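Local coordinates for lipoprotein (PDB 6JF1) that binds L-methionine and probably delivers it to an ABC importer as the lipid-attached substrate-binding protein of the transporter, at residues N90-K93 against D98-A101; N121-V126 against S195-V200. One frame throughout, in Å; residues are numbered along the deposited sequence.

Interaction 1: residues N90-K93 against D98-A101; sequences NWNK and DLVA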
# COMPACT_ATOMS: atom_id res chain seq x y z
N ASN A 90 -3.15 0.17 -13.40
CA ASN A 90 -4.50 -0.33 -13.48
C ASN A 90 -5.53 0.81 -13.34
O ASN A 90 -6.55 0.84 -14.06
CB ASN A 90 -4.74 -1.43 -12.43
CG ASN A 90 -6.14 -1.98 -12.51
OD1 ASN A 90 -6.42 -2.81 -13.38
ND2 ASN A 90 -7.03 -1.52 -11.64
N TRP A 91 -5.30 1.72 -12.39
CA TRP A 91 -6.20 2.85 -12.15
C TRP A 91 -6.28 3.74 -13.41
O TRP A 91 -7.35 4.21 -13.77
CB TRP A 91 -5.73 3.67 -10.94
CG TRP A 91 -6.75 4.71 -10.56
CD1 TRP A 91 -7.80 4.55 -9.70
CD2 TRP A 91 -6.87 6.04 -11.10
NE1 TRP A 91 -8.54 5.71 -9.61
CE2 TRP A 91 -8.00 6.63 -10.48
CE3 TRP A 91 -6.10 6.81 -11.99
CZ2 TRP A 91 -8.39 7.94 -10.75
CZ3 TRP A 91 -6.50 8.10 -12.27
CH2 TRP A 91 -7.63 8.65 -11.66
N ASN A 92 -5.13 4.03 -14.02
CA ASN A 92 -5.11 4.84 -15.22
C ASN A 92 -5.98 4.15 -16.29
O ASN A 92 -6.86 4.79 -16.88
CB ASN A 92 -3.68 5.03 -15.75
CG ASN A 92 -2.95 6.21 -15.14
OD1 ASN A 92 -3.59 7.09 -14.56
ND2 ASN A 92 -1.62 6.19 -15.22
N LYS A 93 -5.77 2.84 -16.50
CA LYS A 93 -6.46 2.11 -17.59
C LYS A 93 -7.97 2.14 -17.35
O LYS A 93 -8.74 2.48 -18.26
CB LYS A 93 -5.97 0.67 -17.75
CG LYS A 93 -4.65 0.52 -18.50
CD LYS A 93 -4.18 -0.93 -18.61
N ASP A 98 -3.97 9.43 -17.22
CA ASP A 98 -2.57 9.19 -17.46
C ASP A 98 -1.72 9.95 -16.41
O ASP A 98 -0.85 10.74 -16.79
CB ASP A 98 -2.21 9.53 -18.91
CG ASP A 98 -2.38 11.01 -19.27
OD1 ASP A 98 -3.03 11.76 -18.48
OD2 ASP A 98 -1.85 11.41 -20.34
N LEU A 99 -2.00 9.75 -15.11
CA LEU A 99 -1.07 10.20 -14.05
C LEU A 99 0.25 9.44 -14.22
O LEU A 99 0.28 8.34 -14.73
CB LEU A 99 -1.65 9.85 -12.67
CG LEU A 99 -3.09 10.30 -12.43
CD1 LEU A 99 -3.59 9.82 -11.06
CD2 LEU A 99 -3.21 11.82 -12.57
N VAL A 100 1.32 10.02 -13.73
CA VAL A 100 2.66 9.49 -13.99
C VAL A 100 3.39 9.38 -12.65
O VAL A 100 3.11 10.17 -11.75
CB VAL A 100 3.45 10.39 -14.98
CG1 VAL A 100 2.76 10.45 -16.35
CG2 VAL A 100 3.67 11.81 -14.46
N ALA A 101 4.32 8.42 -12.57
CA ALA A 101 5.23 8.25 -11.46
C ALA A 101 6.42 9.18 -11.70
O ALA A 101 6.88 9.25 -12.86
CB ALA A 101 5.69 6.81 -11.43

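Interaction 2: residues N121-V126 against S195-V200; sequences NKYTKV and SVDAAV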
# COMPACT_ATOMS: atom_id res chain seq x y z
N ASN A 121 -2.35 -14.90 18.30
CA ASN A 121 -2.46 -15.49 16.96
C ASN A 121 -3.08 -16.89 17.08
O ASN A 121 -2.66 -17.67 17.94
CB ASN A 121 -1.09 -15.61 16.30
CG ASN A 121 -0.59 -14.33 15.65
OD1 ASN A 121 -1.27 -13.31 15.65
ND2 ASN A 121 0.59 -14.38 15.06
N LYS A 122 -4.05 -17.22 16.23
CA LYS A 122 -4.64 -18.56 16.25
C LYS A 122 -3.65 -19.58 15.70
O LYS A 122 -3.69 -20.73 16.11
CB LYS A 122 -5.91 -18.63 15.40
CG LYS A 122 -7.10 -17.86 15.96
CD LYS A 122 -8.38 -18.30 15.28
CE LYS A 122 -9.47 -17.25 15.24
NZ LYS A 122 -10.49 -17.60 14.22
N TYR A 123 -2.80 -19.16 14.77
CA TYR A 123 -1.94 -20.08 14.01
C TYR A 123 -0.54 -19.49 13.97
O TYR A 123 -0.37 -18.28 13.90
CB TYR A 123 -2.46 -20.30 12.59
CG TYR A 123 -3.93 -20.62 12.59
CD1 TYR A 123 -4.39 -21.79 13.18
CD2 TYR A 123 -4.86 -19.72 12.08
CE1 TYR A 123 -5.74 -22.08 13.26
CE2 TYR A 123 -6.22 -19.99 12.16
CZ TYR A 123 -6.66 -21.17 12.76
OH TYR A 123 -7.99 -21.47 12.82
N THR A 124 0.44 -20.37 14.04
CA THR A 124 1.80 -19.97 13.88
C THR A 124 2.38 -20.63 12.62
O THR A 124 3.52 -20.39 12.32
CB THR A 124 2.61 -20.21 15.16
OG1 THR A 124 2.76 -21.63 15.25
N LYS A 125 1.61 -21.43 11.88
CA LYS A 125 2.09 -21.92 10.56
C LYS A 125 0.92 -22.00 9.57
O LYS A 125 -0.23 -22.19 9.98
CB LYS A 125 2.81 -23.27 10.68
N VAL A 126 1.24 -21.88 8.28
CA VAL A 126 0.23 -21.94 7.19
C VAL A 126 -0.53 -23.27 7.25
O VAL A 126 -1.76 -23.31 7.10
CB VAL A 126 0.87 -21.72 5.80
CG1 VAL A 126 -0.13 -21.98 4.68
CG2 VAL A 126 1.45 -20.33 5.67
N SER A 195 -12.10 -12.00 13.15
CA SER A 195 -13.16 -12.97 12.87
C SER A 195 -12.89 -13.84 11.62
O SER A 195 -13.84 -14.41 11.05
CB SER A 195 -14.49 -12.28 12.80
OG SER A 195 -14.66 -11.66 11.54
N VAL A 196 -11.65 -13.94 11.15
CA VAL A 196 -11.35 -14.88 10.07
C VAL A 196 -10.14 -15.70 10.50
O VAL A 196 -9.55 -15.44 11.55
CB VAL A 196 -11.16 -14.20 8.70
CG1 VAL A 196 -12.39 -13.42 8.27
CG2 VAL A 196 -9.92 -13.32 8.62
N ASP A 197 -9.75 -16.64 9.66
CA ASP A 197 -8.64 -17.54 9.98
C ASP A 197 -7.28 -16.90 9.65
O ASP A 197 -6.28 -17.12 10.37
CB ASP A 197 -8.91 -18.92 9.36
CG ASP A 197 -10.11 -19.57 10.03
OD1 ASP A 197 -10.00 -19.83 11.25
OD2 ASP A 197 -11.17 -19.70 9.36
N ALA A 198 -7.24 -16.16 8.55
CA ALA A 198 -6.05 -15.44 8.09
C ALA A 198 -6.52 -14.31 7.16
O ALA A 198 -7.66 -14.35 6.69
CB ALA A 198 -5.07 -16.37 7.39
N ALA A 199 -5.64 -13.32 6.92
CA ALA A 199 -5.92 -12.16 5.99
C ALA A 199 -4.62 -11.72 5.32
O ALA A 199 -3.55 -11.71 5.96
CB ALA A 199 -6.56 -10.97 6.73
N VAL A 200 -4.73 -11.34 4.06
CA VAL A 200 -3.61 -10.64 3.40
C VAL A 200 -3.81 -9.14 3.63
O VAL A 200 -4.91 -8.58 3.38
CB VAL A 200 -3.48 -11.03 1.92
CG1 VAL A 200 -2.33 -10.28 1.22
CG2 VAL A 200 -3.30 -12.54 1.79

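Interaction 1: residues N90-K93 against D98-A101
Asp98 lies against Asn92 through its backbone. Its CA is 3.8 Å from Asn92 CG, while its side chain leaves the backbone pointing away from Asn92. Asp98 OD1 is hydrogen-bonded to a glycerol, probably from the crystallisation liquor.

Leu99 makes most of the contact. Leu99 N donates to Asn92 OD1 at 3.1 Å. This bond is bent, at 137°, and the donor sits tilted from the carbonyl plane. Leu99 O accepts from Asn92 ND2 at 2.9 Å. That bond is straighter, at 155°, and uses a lone pair in the carbonyl plane. One side-chain amide thus grips both the N-H and the C=O of a single residue, which fixes the amide's rotation. The contact closes the turn from helix 85-95 into strand 100-107, part of the mixed sheet that also holds strand 231-235.

On the apolar side, Leu99 CD1 reaches Trp91 CZ3 at 3.6 Å, approaching the indole obliquely. Trp91 chi1 (-172°) swings the indole out opposite its own N, and chi2 turns the benzo ring to Leu99. Helix 68-73 adds Asn69 to both side chains. Beyond Leu99 the chain joins the sheet, where Val100 pairs with Ala235.

Interaction 2: residues N121-V126 against S195-V200
The loop 121-126 runs beside the start of strand 198-201 without pairing with it. The closest CA atoms, those of Lys122 and Asp197, are 7.5 Å apart. Both residues instead make backbone hydrogen bonds to Gly115 of strand 111-117, in the mixed sheet built around strands 111-117, 198-201 and 134-138. Asp197 also bonds through its backbone to Glu134 of the neighbouring strand 134-138.

Side chains bridge the gap. Tyr123 OH donates to Asp197 OD1 at 3.0 Å, on the anti side of the carboxylate and 34° out of its plane. The other oxygen, OD2, accepts from Glu134 N, so both carboxylate oxygens are held. With chi1 -66°, Asp197 CG sits opposite its own carbonyl carbon, and the next torsion presents OD1 to Tyr123 OH. The ring and carboxylate planes are 49° apart.

The Lys122 chain, extended beyond CG, crosses that of Asp197 at a slant. Its NZ forms a long salt bridge of 3.7 Å with Asp197 OD1. One hydrogen bond and one long, weaker charge contact meet at OD1; together they may ease its negative charge. Lys122 CB sits over the centre of the Tyr123 ring, 3.5 Å above its plane. At the ring edge, in plane, Asp197 O lies 3.4 Å from Tyr123 CE2.

Overall arrangement
Both segments of interaction 1 precede those of interaction 2 in the sequence. The centres of the two contacts are 34 Å apart, on opposite sides of the chain's centre, and their nearest atoms are about 16 Å apart. They share no strand or sheet. Interaction 1 leads into strand 100-107 of the sheet that also holds strand 231-235, whereas interaction 2 borders strands 111-117 and 134-138 of the other mixed sheet. This is consistent with the two-lobed fold of periplasmic-type binding proteins, with one contact in each lobe. The methionine pocket draws on both lobes, with Tyr106 from strand 100-107 and Arg146 from helix 141-153. The Trp91 side chain is about 9 Å from the ligand.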